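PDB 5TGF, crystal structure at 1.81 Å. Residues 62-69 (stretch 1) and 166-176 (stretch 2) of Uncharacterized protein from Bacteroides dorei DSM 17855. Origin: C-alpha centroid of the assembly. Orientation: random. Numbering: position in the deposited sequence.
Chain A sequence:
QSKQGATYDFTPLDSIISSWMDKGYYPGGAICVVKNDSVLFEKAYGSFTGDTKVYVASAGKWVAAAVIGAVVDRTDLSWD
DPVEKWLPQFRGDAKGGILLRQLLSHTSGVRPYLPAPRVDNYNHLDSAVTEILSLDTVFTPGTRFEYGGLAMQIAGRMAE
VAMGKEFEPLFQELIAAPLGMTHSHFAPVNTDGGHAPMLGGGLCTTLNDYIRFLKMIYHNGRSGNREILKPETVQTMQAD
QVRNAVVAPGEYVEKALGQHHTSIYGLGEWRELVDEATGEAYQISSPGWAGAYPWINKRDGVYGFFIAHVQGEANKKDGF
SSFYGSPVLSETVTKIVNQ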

# COMPACT_ATOMS: atom_id res chain seq x y z
N TRP A 62 -0.86 -1.73 1.00
CA TRP A 62 -0.87 -3.02 0.30
C TRP A 62 -0.94 -4.15 1.31
O TRP A 62 -1.72 -5.08 1.16
CB TRP A 62 0.37 -3.15 -0.57
CG TRP A 62 0.28 -4.15 -1.72
CD1 TRP A 62 -0.69 -5.14 -1.93
CD2 TRP A 62 1.17 -4.22 -2.82
NE1 TRP A 62 -0.44 -5.78 -3.12
CE2 TRP A 62 0.71 -5.27 -3.67
CE3 TRP A 62 2.31 -3.51 -3.17
CZ2 TRP A 62 1.36 -5.60 -4.85
CZ3 TRP A 62 2.93 -3.80 -4.36
CH2 TRP A 62 2.44 -4.85 -5.20
N VAL A 63 -0.08 -4.09 2.30
CA VAL A 63 -0.04 -5.09 3.39
C VAL A 63 -1.34 -5.08 4.20
O VAL A 63 -1.88 -6.13 4.53
CB VAL A 63 1.18 -4.88 4.31
CG1 VAL A 63 1.19 -5.94 5.42
CG2 VAL A 63 2.47 -4.89 3.50
N ALA A 64 -1.88 -3.90 4.48
CA ALA A 64 -3.13 -3.85 5.26
C ALA A 64 -4.33 -4.42 4.51
O ALA A 64 -5.16 -5.16 5.08
CB ALA A 64 -3.40 -2.41 5.69
N ALA A 65 -4.40 -4.15 3.21
CA ALA A 65 -5.41 -4.79 2.37
C ALA A 65 -5.26 -6.33 2.38
O ALA A 65 -6.28 -7.05 2.38
CB ALA A 65 -5.31 -4.26 0.94
N ALA A 66 -4.03 -6.81 2.38
CA ALA A 66 -3.78 -8.27 2.49
C ALA A 66 -4.25 -8.88 3.84
O ALA A 66 -4.78 -9.99 3.85
CB ALA A 66 -2.33 -8.58 2.25
N VAL A 67 -4.11 -8.14 4.95
CA VAL A 67 -4.60 -8.63 6.23
C VAL A 67 -6.14 -8.78 6.16
O VAL A 67 -6.71 -9.81 6.54
CB VAL A 67 -4.21 -7.69 7.39
CG1 VAL A 67 -4.83 -8.14 8.70
CG2 VAL A 67 -2.70 -7.62 7.54
N ILE A 68 -6.81 -7.76 5.63
CA ILE A 68 -8.25 -7.78 5.46
C ILE A 68 -8.68 -8.89 4.48
O ILE A 68 -9.65 -9.61 4.75
CB ILE A 68 -8.80 -6.40 5.03
CG1 ILE A 68 -8.47 -5.34 6.09
CG2 ILE A 68 -10.31 -6.48 4.71
CD1 ILE A 68 -8.77 -3.93 5.64
N GLY A 69 -7.95 -9.07 3.39
CA GLY A 69 -8.19 -10.19 2.50
C GLY A 69 -8.09 -11.56 3.20
O GLY A 69 -8.85 -12.49 2.89
N GLU A 166 -7.85 -7.73 17.48
CA GLU A 166 -7.40 -6.42 17.01
C GLU A 166 -6.46 -6.55 15.79
O GLU A 166 -5.90 -7.62 15.53
CB GLU A 166 -6.76 -5.62 18.14
CG GLU A 166 -7.79 -5.05 19.12
CD GLU A 166 -7.24 -3.87 19.91
OE1 GLU A 166 -6.42 -4.11 20.80
OE2 GLU A 166 -7.54 -2.71 19.57
N PHE A 167 -6.35 -5.46 15.05
CA PHE A 167 -5.73 -5.46 13.72
C PHE A 167 -4.23 -5.78 13.75
O PHE A 167 -3.72 -6.51 12.87
CB PHE A 167 -5.99 -4.13 13.00
CG PHE A 167 -5.55 -4.14 11.55
CD1 PHE A 167 -6.36 -4.63 10.57
CD2 PHE A 167 -4.26 -3.76 11.22
CE1 PHE A 167 -5.93 -4.70 9.25
CE2 PHE A 167 -3.83 -3.79 9.90
CZ PHE A 167 -4.66 -4.28 8.93
N GLU A 168 -3.50 -5.22 14.70
CA GLU A 168 -2.08 -5.52 14.76
C GLU A 168 -1.84 -7.04 15.06
O GLU A 168 -1.03 -7.70 14.39
CB GLU A 168 -1.36 -4.60 15.72
CG GLU A 168 0.11 -4.93 15.99
CD GLU A 168 0.99 -4.99 14.74
OE1 GLU A 168 0.67 -4.37 13.71
OE2 GLU A 168 2.02 -5.67 14.78
N PRO A 169 -2.55 -7.60 16.06
CA PRO A 169 -2.39 -9.04 16.27
C PRO A 169 -2.82 -9.87 15.08
O PRO A 169 -2.16 -10.88 14.76
CB PRO A 169 -3.29 -9.34 17.48
CG PRO A 169 -3.42 -8.08 18.19
CD PRO A 169 -3.14 -6.94 17.24
N LEU A 170 -3.85 -9.43 14.37
CA LEU A 170 -4.25 -10.09 13.13
C LEU A 170 -3.16 -10.07 12.07
O LEU A 170 -2.92 -11.07 11.39
CB LEU A 170 -5.53 -9.48 12.56
CG LEU A 170 -6.82 -9.83 13.30
CD1 LEU A 170 -7.92 -8.98 12.72
CD2 LEU A 170 -7.13 -11.34 13.13
N PHE A 171 -2.49 -8.94 11.92
CA PHE A 171 -1.40 -8.86 10.97
C PHE A 171 -0.33 -9.89 11.29
O PHE A 171 0.19 -10.54 10.39
CB PHE A 171 -0.78 -7.46 10.99
CG PHE A 171 0.53 -7.36 10.24
CD1 PHE A 171 0.63 -7.79 8.92
CD2 PHE A 171 1.63 -6.80 10.86
CE1 PHE A 171 1.86 -7.70 8.26
CE2 PHE A 171 2.84 -6.74 10.21
CZ PHE A 171 2.94 -7.17 8.88
N GLN A 172 0.02 -10.02 12.57
CA GLN A 172 1.07 -10.95 12.97
C GLN A 172 0.58 -12.39 12.75
O GLN A 172 1.31 -13.20 12.25
CB GLN A 172 1.48 -10.74 14.43
CG GLN A 172 2.06 -9.35 14.75
CD GLN A 172 3.34 -9.02 13.98
OE1 GLN A 172 4.11 -9.91 13.59
NE2 GLN A 172 3.61 -7.73 13.84
N GLU A 173 -0.66 -12.68 13.11
CA GLU A 173 -1.17 -14.05 13.01
C GLU A 173 -1.31 -14.51 11.54
O GLU A 173 -0.83 -15.59 11.17
CB GLU A 173 -2.49 -14.20 13.75
CG GLU A 173 -3.12 -15.58 13.59
CD GLU A 173 -4.58 -15.63 14.03
OE1 GLU A 173 -5.08 -14.66 14.65
OE2 GLU A 173 -5.24 -16.67 13.74
N LEU A 174 -1.89 -13.65 10.70
CA LEU A 174 -2.34 -14.04 9.36
C LEU A 174 -1.35 -13.77 8.22
O LEU A 174 -1.44 -14.39 7.17
CB LEU A 174 -3.66 -13.31 9.05
CG LEU A 174 -4.84 -13.62 9.95
CD1 LEU A 174 -6.06 -12.85 9.49
CD2 LEU A 174 -5.14 -15.11 9.96
N ILE A 175 -0.45 -12.80 8.40
CA ILE A 175 0.50 -12.46 7.37
C ILE A 175 1.96 -12.57 7.83
O ILE A 175 2.77 -13.23 7.18
CB ILE A 175 0.21 -11.06 6.79
CG1 ILE A 175 -1.23 -10.93 6.25
CG2 ILE A 175 1.25 -10.66 5.75
CD1 ILE A 175 -1.57 -11.76 5.03
N ALA A 176 2.33 -11.86 8.90
CA ALA A 176 3.75 -11.75 9.25
C ALA A 176 4.37 -13.09 9.73
O ALA A 176 5.41 -13.51 9.22
CB ALA A 176 3.99 -10.67 10.30

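Two helices distant in sequence cross here almost at right angles, 81° between their directions, with axes approaching to 9.2 Å. Such a steep crossing confines contact to a compact patch. The side chains that meet are all apolar, and no hydrogen bond joins the two stretches; the contact rests on packing.

Glu166 holds the N-cap position and stays out of reach. Phe167 opens the contact. Its CA-to-CB bond points sideways, but with chi1 in t the ring extends to the other helix, where CZ lies 3.9 Å from Ala64 CB and CE1 lies 3.7 Å from Val67 CG1. Ile68 CG1 meets the ring's edge, 4.1 Å from Phe167 CE1. At Ala64 the ring tip meets a lone methyl group.

Glu168 turns its CA-to-CB bond away and serves its own helix instead: Gln172 NE2 donates to Glu168 OE2 at 2.8 Å and nearly straight, one turn on. Pro169 makes no contact either. Leu170 points toward the partner and touches lightly, its CB 4.1 Å from Val67 CG1.

Phe171 stands at the closest backbone approach, its CA 5.7 Å from the CA of Val67. Its ring spans two valines one turn apart, CD1 lying 3.6 Å from Val67 CG2 and CE1 a tight 3.4 Å from Val63 CG1.

After Gln172 and Glu173, which play no part, Leu174 adds a marginal contact, CD1 to Val67 O at 4.3 Å. Here the helix widens into a pi-type turn, with Ala176 N bonded to Phe171 O. Within that turn Ile175 points toward the partner, placing CG1 3.8 Å from Val67 CG2 and CD1 3.9 Å from Ala66 O.

The rule is one knob, one hole: Val67, the most covered residue, sits among Phe167, Leu170, Phe171 and Ile175.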